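Local coordinates for protein putative metalloprotease II (Bacteroides fragilis, PDB 4ON1) that is thought to act as a zinc-dependent endopeptidase of the fragilysin type, here captured with its probable N-terminal prodomain in place, at residues Asn85-Gln90 against Asp219-Ile224; Ile174-Thr179 against Ile336-Gly341; Gln225-Ser230 against Val242-Lys247; Glu264-Tyr269 against Tyr284-Asp289; Ala320-Ser325 against Pro329-His334. All coordinates share one frame; numbering follows the deposited sequence.

Contact 1: Asn85-Gln90 against Asp219-Ile224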
# COMPACT_ATOMS: atom_id res chain seq x y z
N ASN A 85 6.26 5.56 9.18
CA ASN A 85 5.06 5.96 8.46
C ASN A 85 3.85 5.77 9.35
O ASN A 85 3.87 4.93 10.25
CB ASN A 85 4.87 5.15 7.17
CG ASN A 85 5.88 5.51 6.09
OD1 ASN A 85 6.74 4.71 5.74
ND2 ASN A 85 5.78 6.73 5.57
N ALA A 86 2.79 6.53 9.08
CA ALA A 86 1.53 6.36 9.80
C ALA A 86 0.38 6.64 8.87
O ALA A 86 0.53 7.32 7.85
CB ALA A 86 1.47 7.26 11.03
N ILE A 87 -0.78 6.10 9.23
CA ILE A 87 -2.01 6.29 8.47
C ILE A 87 -3.14 6.67 9.42
O ILE A 87 -3.30 6.04 10.46
CB ILE A 87 -2.38 5.00 7.71
CG1 ILE A 87 -1.22 4.59 6.80
CG2 ILE A 87 -3.65 5.19 6.91
CD1 ILE A 87 -1.40 3.24 6.14
N LEU A 88 -3.91 7.70 9.07
CA LEU A 88 -5.09 8.04 9.86
C LEU A 88 -6.35 7.95 9.02
O LEU A 88 -6.54 8.71 8.09
CB LEU A 88 -4.99 9.45 10.46
CG LEU A 88 -6.29 9.88 11.17
CD1 LEU A 88 -6.65 8.93 12.31
CD2 LEU A 88 -6.18 11.30 11.69
N SER A 89 -7.19 6.99 9.38
CA SER A 89 -8.52 6.88 8.80
C SER A 89 -9.54 7.14 9.89
O SER A 89 -9.20 7.09 11.07
CB SER A 89 -8.74 5.49 8.19
OG SER A 89 -10.11 5.20 8.02
N GLN A 90 -10.78 7.41 9.51
CA GLN A 90 -11.82 7.59 10.51
C GLN A 90 -12.17 6.27 11.20
O GLN A 90 -12.77 6.28 12.28
CB GLN A 90 -13.06 8.23 9.88
CG GLN A 90 -12.83 9.68 9.49
CD GLN A 90 -14.04 10.33 8.85
OE1 GLN A 90 -15.15 9.80 8.92
NE2 GLN A 90 -13.84 11.49 8.25
N ASP A 219 -4.71 -2.66 5.23
CA ASP A 219 -3.77 -3.21 4.26
C ASP A 219 -3.77 -2.41 2.96
O ASP A 219 -2.72 -2.14 2.38
CB ASP A 219 -4.10 -4.68 3.94
CG ASP A 219 -3.56 -5.63 4.99
OD1 ASP A 219 -2.54 -5.30 5.64
OD2 ASP A 219 -4.14 -6.73 5.16
N ILE A 220 -4.96 -2.03 2.50
CA ILE A 220 -5.07 -1.26 1.26
C ILE A 220 -4.30 0.05 1.36
O ILE A 220 -3.54 0.41 0.46
CB ILE A 220 -6.54 -0.99 0.91
CG1 ILE A 220 -7.27 -2.32 0.68
CG2 ILE A 220 -6.66 -0.11 -0.33
CD1 ILE A 220 -8.77 -2.19 0.50
N THR A 221 -4.49 0.77 2.47
CA THR A 221 -3.82 2.06 2.61
C THR A 221 -2.35 1.87 2.97
O THR A 221 -1.53 2.74 2.67
CB THR A 221 -4.53 2.95 3.64
OG1 THR A 221 -4.74 2.22 4.86
CG2 THR A 221 -5.90 3.40 3.07
N SER A 222 -1.99 0.74 3.58
CA SER A 222 -0.56 0.42 3.74
C SER A 222 0.10 0.18 2.38
O SER A 222 1.23 0.62 2.15
CB SER A 222 -0.36 -0.80 4.63
OG SER A 222 -0.75 -0.54 5.97
N GLN A 223 -0.60 -0.50 1.47
CA GLN A 223 -0.09 -0.68 0.11
C GLN A 223 0.05 0.66 -0.60
O GLN A 223 1.01 0.89 -1.34
CB GLN A 223 -1.01 -1.59 -0.70
CG GLN A 223 -1.11 -3.04 -0.21
CD GLN A 223 0.02 -3.90 -0.74
OE1 GLN A 223 0.64 -3.58 -1.75
NE2 GLN A 223 0.27 -5.03 -0.08
N ILE A 224 -0.92 1.54 -0.38
CA ILE A 224 -0.95 2.87 -0.98
C ILE A 224 0.23 3.71 -0.50
O ILE A 224 0.82 4.47 -1.27
CB ILE A 224 -2.26 3.61 -0.64
CG1 ILE A 224 -3.42 3.07 -1.47
CG2 ILE A 224 -2.11 5.10 -0.87
CD1 ILE A 224 -4.77 3.58 -0.98
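The hydroxyl OG1 of Thr221 is held by a hydrogen bond with the OH of Tyr92, while its other neighbours across this contact are two methyl groups of Ile87. CD1 of Ile87 comes to 3.7 Å from Thr221 OG1, and Ile87 CG2 lies 3.8 Å from the same oxygen. Neither approach is polar, and no hydrogen bond joins Asn85-Gln90 to Asp219-Ile224. The tip of Ile87 in fact reaches past the threonine side chain to the helix backbone: CD1 of Ile87 is 3.5 Å from Thr221 O and 3.6 Å from Ser222 N. With CG1 anti to the carbonyl carbon and chi2 extended (172°), CD1 is carried toward the helix. The Ser222 hydroxyl stands beside the same methyl, its OG 3.8 Å from Ile87 CD1, and bonds to the carbonyl of His218 one turn back, so both hydroxyls beside the isoleucine are satisfied without it. The result is one buried isoleucine packed on a helix turn, where a strand of the fragilysin-type N-terminal domain meets helix 217-230. Strand 84-88 runs between antiparallel strands 71-78 and 92-99; Ala86 and Leu88 meet helix 28-35, while helix 217-230 rests Ile220, Thr221 and Ile224 on Ile246 of strand 240-248.

Contact 2: Ile174-Thr179 against Ile336-Gly341. With ZN (zinc ion), chain C.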
# COMPACT_ATOMS: atom_id res chain seq x y z
N ILE A 174 9.52 -13.26 -10.72
CA ILE A 174 8.21 -12.63 -10.70
C ILE A 174 7.74 -12.51 -12.15
O ILE A 174 8.50 -12.07 -13.01
CB ILE A 174 8.26 -11.25 -9.99
CG1 ILE A 174 8.71 -11.41 -8.53
CG2 ILE A 174 6.93 -10.52 -10.09
CD1 ILE A 174 8.81 -10.11 -7.77
N LYS A 175 6.50 -12.91 -12.42
CA LYS A 175 6.03 -13.05 -13.79
C LYS A 175 4.69 -12.34 -13.98
O LYS A 175 3.65 -12.98 -14.17
CB LYS A 175 5.90 -14.54 -14.14
CG LYS A 175 6.01 -14.87 -15.61
CD LYS A 175 6.34 -16.35 -15.80
CE LYS A 175 7.70 -16.71 -15.20
NZ LYS A 175 7.63 -17.16 -13.78
N ASP A 176 4.73 -11.01 -13.92
CA ASP A 176 3.55 -10.23 -13.58
C ASP A 176 3.17 -9.17 -14.62
O ASP A 176 2.60 -8.13 -14.27
CB ASP A 176 3.78 -9.57 -12.21
CG ASP A 176 5.03 -8.70 -12.17
OD1 ASP A 176 5.90 -8.84 -13.05
OD2 ASP A 176 5.16 -7.90 -11.22
N TYR A 177 3.46 -9.45 -15.89
CA TYR A 177 3.02 -8.63 -17.02
C TYR A 177 3.09 -9.46 -18.30
O TYR A 177 3.85 -10.42 -18.37
CB TYR A 177 3.89 -7.37 -17.15
CG TYR A 177 5.37 -7.65 -17.29
CD1 TYR A 177 5.93 -7.93 -18.53
CD2 TYR A 177 6.20 -7.64 -16.18
CE1 TYR A 177 7.29 -8.20 -18.67
CE2 TYR A 177 7.56 -7.91 -16.31
CZ TYR A 177 8.10 -8.18 -17.55
OH TYR A 177 9.44 -8.44 -17.67
N PRO A 178 2.30 -9.09 -19.34
CA PRO A 178 2.32 -9.90 -20.56
C PRO A 178 3.57 -9.64 -21.38
O PRO A 178 4.16 -8.58 -21.24
CB PRO A 178 1.08 -9.43 -21.32
CG PRO A 178 0.88 -8.02 -20.86
CD PRO A 178 1.35 -7.97 -19.42
N THR A 179 3.97 -10.59 -22.23
CA THR A 179 5.14 -10.37 -23.07
C THR A 179 4.77 -9.60 -24.34
O THR A 179 3.99 -10.10 -25.16
CB THR A 179 5.82 -11.70 -23.47
OG1 THR A 179 4.98 -12.42 -24.38
CG2 THR A 179 6.08 -12.55 -22.24
N ILE A 336 2.11 -1.05 -10.14
CA ILE A 336 1.95 0.31 -10.65
C ILE A 336 3.27 0.78 -11.28
O ILE A 336 3.27 1.51 -12.27
CB ILE A 336 1.48 1.28 -9.54
CG1 ILE A 336 -0.03 1.11 -9.32
CG2 ILE A 336 1.79 2.73 -9.87
CD1 ILE A 336 -0.58 1.83 -8.08
N GLY A 337 4.38 0.31 -10.72
CA GLY A 337 5.68 0.53 -11.33
C GLY A 337 5.71 0.07 -12.78
O GLY A 337 6.14 0.82 -13.67
N HIS A 338 5.25 -1.15 -13.01
CA HIS A 338 5.16 -1.68 -14.37
C HIS A 338 4.25 -0.79 -15.25
O HIS A 338 4.61 -0.44 -16.37
CB HIS A 338 4.63 -3.12 -14.36
CG HIS A 338 5.64 -4.13 -13.94
ND1 HIS A 338 6.94 -4.15 -14.43
CD2 HIS A 338 5.55 -5.20 -13.11
CE1 HIS A 338 7.59 -5.17 -13.91
NE2 HIS A 338 6.77 -5.83 -13.10
N LEU A 339 3.08 -0.41 -14.72
CA LEU A 339 2.13 0.38 -15.50
C LEU A 339 2.73 1.73 -15.92
O LEU A 339 2.41 2.26 -16.98
CB LEU A 339 0.84 0.61 -14.71
CG LEU A 339 -0.01 -0.63 -14.38
CD1 LEU A 339 -1.21 -0.25 -13.50
CD2 LEU A 339 -0.49 -1.29 -15.66
N LEU A 340 3.64 2.26 -15.09
CA LEU A 340 4.30 3.53 -15.38
C LEU A 340 5.54 3.37 -16.26
O LEU A 340 6.13 4.36 -16.70
CB LEU A 340 4.70 4.22 -14.08
CG LEU A 340 3.56 4.83 -13.27
CD1 LEU A 340 4.02 5.11 -11.84
CD2 LEU A 340 3.08 6.12 -13.93
N GLY A 341 5.94 2.13 -16.52
CA GLY A 341 7.07 1.88 -17.41
C GLY A 341 8.28 1.19 -16.81
O GLY A 341 9.21 0.83 -17.55
ZN ZN C . 7.16 -7.34 -11.83
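Asp176 and His338 meet at the zinc ion of a metzincin-type HExxHxxGxxH site. Metal bonds come first: the carboxylate of Asp176 chelates zinc through OD1 at 2.3 Å and OD2 at 2.2 Å, and His338 NE2 binds it at 2.0 Å. His334 and His344 complete the site. The carboxylate and imidazole planes stand 81° apart; Asp176 OD1 lies 3.1 Å from His338 NE2 because both serve the metal, not through a hydrogen bond. An aspartate from the loop between helix 160-165 and strand 201-209 occupying zinc is consistent with the aspartate switch that keeps related profragilysin latent. The aromatic contact follows: Tyr177 directs its edge onto a face of the His338 ring, with centroids 4.8 Å apart and planes at 60°, an edge-to-face pair in which Tyr177 CD2 sits over the rim of the imidazole. At the helix end, Gly341 takes positive phi (118°) and closes a Schellman motif. Away from zinc, His338 ND1 is hydrogen-bonded to the carbonyl O of Ala342, which fixes the rotation of the ring.

Contact 3: Gln225-Ser230 against Val242-Lys247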
# COMPACT_ATOMS: atom_id res chain seq x y z
N GLN A 225 0.54 3.59 0.78
CA GLN A 225 1.66 4.30 1.36
C GLN A 225 2.96 3.96 0.63
O GLN A 225 3.76 4.83 0.31
CB GLN A 225 1.77 3.96 2.85
CG GLN A 225 2.94 4.58 3.56
CD GLN A 225 2.52 5.75 4.41
OE1 GLN A 225 1.97 5.59 5.51
NE2 GLN A 225 2.75 6.95 3.89
N ALA A 226 3.14 2.67 0.34
CA ALA A 226 4.31 2.22 -0.42
C ALA A 226 4.31 2.78 -1.85
O ALA A 226 5.36 3.19 -2.35
CB ALA A 226 4.37 0.71 -0.44
N VAL A 227 3.15 2.80 -2.50
CA VAL A 227 3.06 3.42 -3.82
C VAL A 227 3.53 4.86 -3.74
O VAL A 227 4.34 5.31 -4.54
CB VAL A 227 1.64 3.41 -4.39
CG1 VAL A 227 1.64 4.06 -5.78
CG2 VAL A 227 1.08 2.00 -4.46
N THR A 228 3.02 5.55 -2.72
CA THR A 228 3.30 6.97 -2.52
C THR A 228 4.79 7.20 -2.30
O THR A 228 5.37 8.16 -2.82
CB THR A 228 2.48 7.53 -1.34
OG1 THR A 228 1.08 7.38 -1.64
CG2 THR A 228 2.79 8.99 -1.11
N THR A 229 5.42 6.32 -1.54
CA THR A 229 6.86 6.39 -1.33
C THR A 229 7.61 6.17 -2.65
O THR A 229 8.53 6.92 -2.98
CB THR A 229 7.32 5.36 -0.30
OG1 THR A 229 6.72 5.67 0.96
CG2 THR A 229 8.85 5.38 -0.16
N SER A 230 7.19 5.18 -3.42
CA SER A 230 7.88 4.85 -4.66
C SER A 230 7.78 5.98 -5.68
O SER A 230 8.66 6.12 -6.53
CB SER A 230 7.33 3.56 -5.26
OG SER A 230 6.04 3.75 -5.83
N VAL A 242 -1.09 12.67 -6.71
CA VAL A 242 -1.68 11.35 -6.82
C VAL A 242 -2.95 11.27 -5.99
O VAL A 242 -3.03 11.79 -4.88
CB VAL A 242 -0.70 10.25 -6.37
CG1 VAL A 242 -1.33 8.90 -6.56
CG2 VAL A 242 0.58 10.33 -7.19
N LYS A 243 -3.98 10.67 -6.58
CA LYS A 243 -5.23 10.45 -5.90
C LYS A 243 -5.51 8.96 -5.91
O LYS A 243 -5.38 8.31 -6.95
CB LYS A 243 -6.35 11.25 -6.56
CG LYS A 243 -7.72 11.11 -5.90
CD LYS A 243 -8.76 11.93 -6.66
CE LYS A 243 -10.13 11.86 -5.99
NZ LYS A 243 -11.10 12.83 -6.57
N TYR A 244 -5.88 8.41 -4.76
CA TYR A 244 -6.26 7.00 -4.67
C TYR A 244 -7.73 6.89 -4.29
O TYR A 244 -8.13 7.33 -3.22
CB TYR A 244 -5.41 6.26 -3.64
CG TYR A 244 -3.91 6.39 -3.82
CD1 TYR A 244 -3.21 5.47 -4.58
CD2 TYR A 244 -3.21 7.42 -3.23
CE1 TYR A 244 -1.83 5.58 -4.76
CE2 TYR A 244 -1.83 7.54 -3.39
CZ TYR A 244 -1.15 6.61 -4.15
OH TYR A 244 0.22 6.72 -4.31
N THR A 245 -8.53 6.33 -5.18
CA THR A 245 -9.96 6.19 -4.93
C THR A 245 -10.30 4.73 -4.68
O THR A 245 -10.16 3.89 -5.57
CB THR A 245 -10.79 6.75 -6.09
OG1 THR A 245 -10.53 8.16 -6.19
CG2 THR A 245 -12.29 6.54 -5.85
N ILE A 246 -10.69 4.42 -3.46
CA ILE A 246 -10.98 3.05 -3.07
C ILE A 246 -12.48 2.77 -3.12
O ILE A 246 -13.25 3.42 -2.42
CB ILE A 246 -10.46 2.75 -1.64
CG1 ILE A 246 -8.95 3.01 -1.54
CG2 ILE A 246 -10.78 1.31 -1.23
CD1 ILE A 246 -8.47 3.21 -0.09
N LYS A 247 -12.87 1.80 -3.93
CA LYS A 247 -14.29 1.48 -4.11
C LYS A 247 -14.59 0.01 -3.91
O LYS A 247 -13.78 -0.85 -4.27
CB LYS A 247 -14.77 1.89 -5.50
CG LYS A 247 -14.53 3.33 -5.87
CD LYS A 247 -15.00 3.61 -7.29
CE LYS A 247 -16.52 3.50 -7.41
NZ LYS A 247 -17.23 4.42 -6.48
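Helix 217-230 and strand 240-248 keep their backbones well separated, the nearest CA atoms being those of Thr228 and Val242 at 7.9 Å, and the gap is spanned by the side chain of Tyr244, which Val227 and Thr228 touch from the closing turns of the helix. The CG of Tyr244 lies anti to the carbonyl carbon (chi1 -53°), and the ring reaches the helix with its hydroxyl end first. Tyr244 OH donates a hydrogen bond to Thr228 OG1 at 2.9 Å. That threonine oxygen is also bonded to the carbonyl of Ile224 one turn earlier, an acceptor, and so serves as a relay between strand and helix backbone. CG1 of Val227 meets the ring at its edge, near its plane, 3.4 Å from Tyr244 OH and 3.9 Å from Tyr244 CE1. Farther along the helix, Ser230 OG donates to Val227 O at 2.6 Å. The contact ties helix 217-230 to strand 240-248, which pairs with strands 52-68 and 201-209. In chemical terms a buried phenol has been given a hydroxyl acceptor amid aliphatic neighbours. The hydrogen bond holds the hydroxyl end in place, while Val242 CG1 over one face probably limits rotation of the ring.

Contact 4: Glu264-Tyr269 against Tyr284-Asp289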
# COMPACT_ATOMS: atom_id res chain seq x y z
N GLU A 264 -8.52 -9.97 -17.37
CA GLU A 264 -9.50 -9.79 -18.44
C GLU A 264 -10.92 -9.78 -17.89
O GLU A 264 -11.75 -8.97 -18.30
CB GLU A 264 -9.35 -10.91 -19.49
CG GLU A 264 -8.08 -10.78 -20.34
CD GLU A 264 -7.95 -11.88 -21.38
OE1 GLU A 264 -8.93 -12.62 -21.60
OE2 GLU A 264 -6.85 -12.02 -21.96
N SER A 265 -11.19 -10.68 -16.96
CA SER A 265 -12.50 -10.74 -16.32
C SER A 265 -12.75 -9.45 -15.55
O SER A 265 -13.87 -8.93 -15.55
CB SER A 265 -12.59 -11.96 -15.40
OG SER A 265 -13.81 -11.96 -14.67
N PHE A 266 -11.71 -8.93 -14.91
CA PHE A 266 -11.80 -7.66 -14.20
C PHE A 266 -12.16 -6.52 -15.15
O PHE A 266 -13.05 -5.72 -14.86
CB PHE A 266 -10.47 -7.35 -13.50
CG PHE A 266 -10.46 -6.03 -12.75
CD1 PHE A 266 -9.37 -5.16 -12.86
CD2 PHE A 266 -11.52 -5.66 -11.94
CE1 PHE A 266 -9.34 -3.96 -12.17
CE2 PHE A 266 -11.50 -4.45 -11.24
CZ PHE A 266 -10.41 -3.60 -11.35
N GLN A 267 -11.47 -6.45 -16.28
CA GLN A 267 -11.70 -5.38 -17.23
C GLN A 267 -13.08 -5.44 -17.88
O GLN A 267 -13.73 -4.41 -18.08
CB GLN A 267 -10.61 -5.40 -18.30
CG GLN A 267 -9.25 -4.89 -17.80
CD GLN A 267 -8.16 -5.07 -18.85
OE1 GLN A 267 -7.85 -6.20 -19.24
NE2 GLN A 267 -7.59 -3.97 -19.32
N ASN A 268 -13.53 -6.64 -18.20
CA ASN A 268 -14.88 -6.80 -18.72
C ASN A 268 -15.92 -6.35 -17.70
O ASN A 268 -16.93 -5.74 -18.06
CB ASN A 268 -15.14 -8.24 -19.16
CG ASN A 268 -14.49 -8.56 -20.50
OD1 ASN A 268 -14.22 -7.66 -21.30
ND2 ASN A 268 -14.24 -9.84 -20.75
N TYR A 269 -15.68 -6.63 -16.42
CA TYR A 269 -16.58 -6.12 -15.38
C TYR A 269 -16.62 -4.59 -15.38
O TYR A 269 -17.71 -3.99 -15.34
CB TYR A 269 -16.16 -6.63 -14.00
CG TYR A 269 -16.96 -6.01 -12.87
CD1 TYR A 269 -18.22 -6.49 -12.53
CD2 TYR A 269 -16.45 -4.94 -12.15
CE1 TYR A 269 -18.95 -5.92 -11.49
CE2 TYR A 269 -17.16 -4.35 -11.11
CZ TYR A 269 -18.41 -4.85 -10.79
OH TYR A 269 -19.12 -4.27 -9.76
N TYR A 284 -6.98 1.15 -13.22
CA TYR A 284 -7.82 0.42 -12.28
C TYR A 284 -7.09 -0.80 -11.74
O TYR A 284 -6.56 -1.58 -12.52
CB TYR A 284 -9.12 -0.02 -12.94
CG TYR A 284 -10.13 1.09 -13.14
CD1 TYR A 284 -9.98 2.01 -14.15
CD2 TYR A 284 -11.26 1.17 -12.33
CE1 TYR A 284 -10.91 3.02 -14.34
CE2 TYR A 284 -12.19 2.17 -12.51
CZ TYR A 284 -12.02 3.09 -13.52
OH TYR A 284 -12.94 4.08 -13.70
N ILE A 285 -7.07 -0.97 -10.42
CA ILE A 285 -6.44 -2.14 -9.86
C ILE A 285 -7.40 -2.92 -8.96
O ILE A 285 -8.00 -2.35 -8.05
CB ILE A 285 -5.17 -1.78 -9.06
CG1 ILE A 285 -4.15 -1.09 -9.98
CG2 ILE A 285 -4.51 -3.03 -8.49
CD1 ILE A 285 -4.02 0.38 -9.72
N LEU A 286 -7.56 -4.21 -9.25
CA LEU A 286 -8.41 -5.09 -8.44
C LEU A 286 -7.64 -5.61 -7.23
O LEU A 286 -6.53 -6.14 -7.38
CB LEU A 286 -8.92 -6.26 -9.28
CG LEU A 286 -9.86 -7.24 -8.57
CD1 LEU A 286 -11.20 -6.57 -8.27
CD2 LEU A 286 -10.07 -8.50 -9.41
N LEU A 287 -8.25 -5.51 -6.05
CA LEU A 287 -7.58 -5.89 -4.82
C LEU A 287 -8.25 -7.05 -4.09
O LEU A 287 -9.46 -7.06 -3.87
CB LEU A 287 -7.51 -4.68 -3.87
CG LEU A 287 -6.84 -3.41 -4.42
CD1 LEU A 287 -6.84 -2.31 -3.35
CD2 LEU A 287 -5.43 -3.72 -4.85
N ARG A 288 -7.44 -8.04 -3.71
CA ARG A 288 -7.90 -9.14 -2.87
C ARG A 288 -6.85 -9.43 -1.82
O ARG A 288 -5.70 -9.03 -1.98
CB ARG A 288 -8.17 -10.40 -3.70
CG ARG A 288 -6.92 -10.88 -4.43
CD ARG A 288 -7.02 -12.34 -4.84
NE ARG A 288 -8.27 -12.64 -5.55
CZ ARG A 288 -8.53 -13.81 -6.12
NH1 ARG A 288 -7.62 -14.78 -6.09
NH2 ARG A 288 -9.69 -14.01 -6.73
N ASP A 289 -7.23 -10.11 -0.75
CA ASP A 289 -6.24 -10.45 0.26
C ASP A 289 -5.34 -11.58 -0.23
O ASP A 289 -4.16 -11.62 0.09
CB ASP A 289 -6.90 -10.85 1.57
CG ASP A 289 -5.88 -11.13 2.64
OD1 ASP A 289 -5.72 -12.30 3.03
OD2 ASP A 289 -5.22 -10.17 3.09
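Phe266 lays one face of its ring over Leu286. The CB of Leu286 sits 3.5 Å from the centroid of the Phe266 ring and only 3° off the ring normal, a nearly ideal CH-pi contact. Two extended first torsions bring this about: CG of Phe266 is anti to the backbone N (chi1 179°), which sends the ring out from helix 259-271, and Leu286 makes the same choice; the two side chains run alongside each other in opposing senses. The leucine branch then follows the rim, with Leu286 CD1 3.7 Å from Phe266 CE2. Leu286 N lies over the same face, near the rim, 3.4 Å from Phe266 CE1; Tyr284 O comes instead at the edge, near the ring plane. Tyr284 gives only its CB, 4.0 Å from Phe266 CE1; its ring turns off to meet Phe316 edge-to-face, and its hydroxyl bonds to Gln279 O. Ile285 points the other way, toward Leu332 and Ile336. The short helix and strand axes pass 9.6 Å apart at 117°. Strand 284-288, parallel to both 201-209 and 319-323, thus has helix 259-271 on one face and the zinc-site helix 331-340 on the other, consistent with the alpha/beta catalytic domain of a metzincin.

Contact 5: Ala320-Ser325 against Pro329-His334. With ZN (zinc ion), chain C.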
# COMPACT_ATOMS: atom_id res chain seq x y z
N ALA A 320 -4.68 -3.54 -13.47
CA ALA A 320 -3.87 -4.56 -12.84
C ALA A 320 -4.70 -5.28 -11.80
O ALA A 320 -5.80 -4.86 -11.46
CB ALA A 320 -2.63 -3.95 -12.21
N ILE A 321 -4.16 -6.38 -11.30
CA ILE A 321 -4.71 -7.02 -10.12
C ILE A 321 -3.58 -7.12 -9.10
O ILE A 321 -2.41 -7.24 -9.48
CB ILE A 321 -5.29 -8.40 -10.46
CG1 ILE A 321 -4.18 -9.35 -10.91
CG2 ILE A 321 -6.30 -8.29 -11.61
CD1 ILE A 321 -4.70 -10.68 -11.42
N SER A 322 -3.92 -7.05 -7.82
CA SER A 322 -2.89 -7.05 -6.79
C SER A 322 -3.39 -7.62 -5.48
O SER A 322 -4.51 -7.33 -5.07
CB SER A 322 -2.36 -5.63 -6.56
OG SER A 322 -1.35 -5.65 -5.57
N THR A 323 -2.54 -8.40 -4.83
CA THR A 323 -2.80 -8.80 -3.45
C THR A 323 -2.65 -7.58 -2.54
O THR A 323 -1.98 -6.61 -2.91
CB THR A 323 -1.85 -9.91 -2.99
OG1 THR A 323 -2.29 -10.44 -1.73
CG2 THR A 323 -0.43 -9.38 -2.89
N THR A 324 -3.28 -7.61 -1.37
CA THR A 324 -3.05 -6.55 -0.39
C THR A 324 -2.42 -7.12 0.88
O THR A 324 -2.22 -6.39 1.85
CB THR A 324 -4.35 -5.83 0.00
OG1 THR A 324 -5.32 -6.79 0.44
CG2 THR A 324 -4.89 -5.06 -1.18
N SER A 325 -2.14 -8.42 0.86
CA SER A 325 -1.61 -9.11 2.03
C SER A 325 -0.36 -8.44 2.60
O SER A 325 0.53 -8.02 1.86
CB SER A 325 -1.29 -10.57 1.67
OG SER A 325 -0.56 -11.19 2.72
N PRO A 329 3.90 -6.56 1.02
CA PRO A 329 3.55 -5.16 1.29
C PRO A 329 3.78 -4.17 0.14
O PRO A 329 3.24 -3.07 0.21
CB PRO A 329 4.45 -4.80 2.48
CG PRO A 329 5.66 -5.69 2.31
CD PRO A 329 5.10 -6.99 1.77
N TYR A 330 4.56 -4.53 -0.88
CA TYR A 330 4.90 -3.55 -1.91
C TYR A 330 4.38 -3.96 -3.28
O TYR A 330 4.80 -3.40 -4.30
CB TYR A 330 6.41 -3.34 -1.95
CG TYR A 330 7.01 -3.01 -0.61
CD1 TYR A 330 6.36 -2.16 0.27
CD2 TYR A 330 8.21 -3.58 -0.20
CE1 TYR A 330 6.89 -1.87 1.51
CE2 TYR A 330 8.76 -3.30 1.04
CZ TYR A 330 8.09 -2.44 1.89
OH TYR A 330 8.62 -2.15 3.11
N THR A 331 3.48 -4.94 -3.30
CA THR A 331 3.03 -5.53 -4.56
C THR A 331 2.24 -4.54 -5.39
O THR A 331 2.38 -4.49 -6.62
CB THR A 331 2.19 -6.79 -4.31
OG1 THR A 331 3.00 -7.77 -3.67
CG2 THR A 331 1.66 -7.36 -5.63
N LEU A 332 1.40 -3.74 -4.74
CA LEU A 332 0.66 -2.72 -5.46
C LEU A 332 1.62 -1.72 -6.10
O LEU A 332 1.50 -1.38 -7.27
CB LEU A 332 -0.33 -2.01 -4.52
CG LEU A 332 -1.14 -0.91 -5.20
CD1 LEU A 332 -1.97 -1.48 -6.36
CD2 LEU A 332 -2.04 -0.17 -4.20
N ALA A 333 2.61 -1.27 -5.32
CA ALA A 333 3.58 -0.31 -5.84
C ALA A 333 4.37 -0.89 -7.00
O ALA A 333 4.70 -0.19 -7.96
CB ALA A 333 4.52 0.15 -4.72
N HIS A 334 4.70 -2.18 -6.89
CA HIS A 334 5.44 -2.88 -7.94
C HIS A 334 4.64 -2.94 -9.25
O HIS A 334 5.14 -2.59 -10.31
CB HIS A 334 5.80 -4.30 -7.45
CG HIS A 334 6.59 -5.11 -8.44
ND1 HIS A 334 7.95 -5.30 -8.32
CD2 HIS A 334 6.20 -5.80 -9.54
CE1 HIS A 334 8.36 -6.06 -9.32
NE2 HIS A 334 7.32 -6.38 -10.07
ZN ZN C . 7.16 -7.34 -11.83
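Ser322 OG nestles against the first turn of helix 331-340, 3.5 Å from Thr331 CG2 and 3.9 Å from Leu332 CB. These are van der Waals contacts, as is the meeting of Thr323 CG2 with Thr331 OG1 at 3.9 Å, where the two threonine side chains cross at about a right angle. The polar bonds stay inside each segment or lead outward. Ser322 OG, anti to its own N (chi1 -179°), donates to Thr323 O at 2.9 Å; it is also close to Leu332 N, but at an angle too poor for a hydrogen bond, and that N-H is taken by Gln223 OE1. Thr323 OG1 accepts from Ser325 N at 3.3 Å with a nearly straight N-H geometry (167°), an ST turn, and bonds to Gly290 O as well. Metal binding makes a third kind: His334 NE2 holds zinc at 2.0 Å from the first turn of the helix, and its ND1 is bonded to Leu351 O, a second-shell hold on the ring. A short loop, residues 324-330, leads from strand 319-323 into the zinc-site helix. That helix packs beside helix 217-230, with Leu332 touching Val227 there and Ile285 of strand 284-288.

In the fold
Contacts 1, 3 and 5 each centre about 7 Å from the middle of the chain, whereas contacts 2 and 4 lie about 17 Å away; all are largely buried, and contact 2 alone joins through a metal. Helix 217-230 serves contacts 1 and 3, meeting a strand of the N-terminal domain in one and strand 240-248 in the other. Helix 331-340 serves contacts 2 and 5, each supplying zinc ligands. Contacts 4 and 5 use neighbouring parallel strands, joined by a probable Leu286 O to Ser322 N hydrogen bond. Chemistry follows place: aliphatic or CH-pi packing in contacts 1 and 4, a tyrosine-threonine bond in 3, hydroxyls beside helix in 5, coordination in 2.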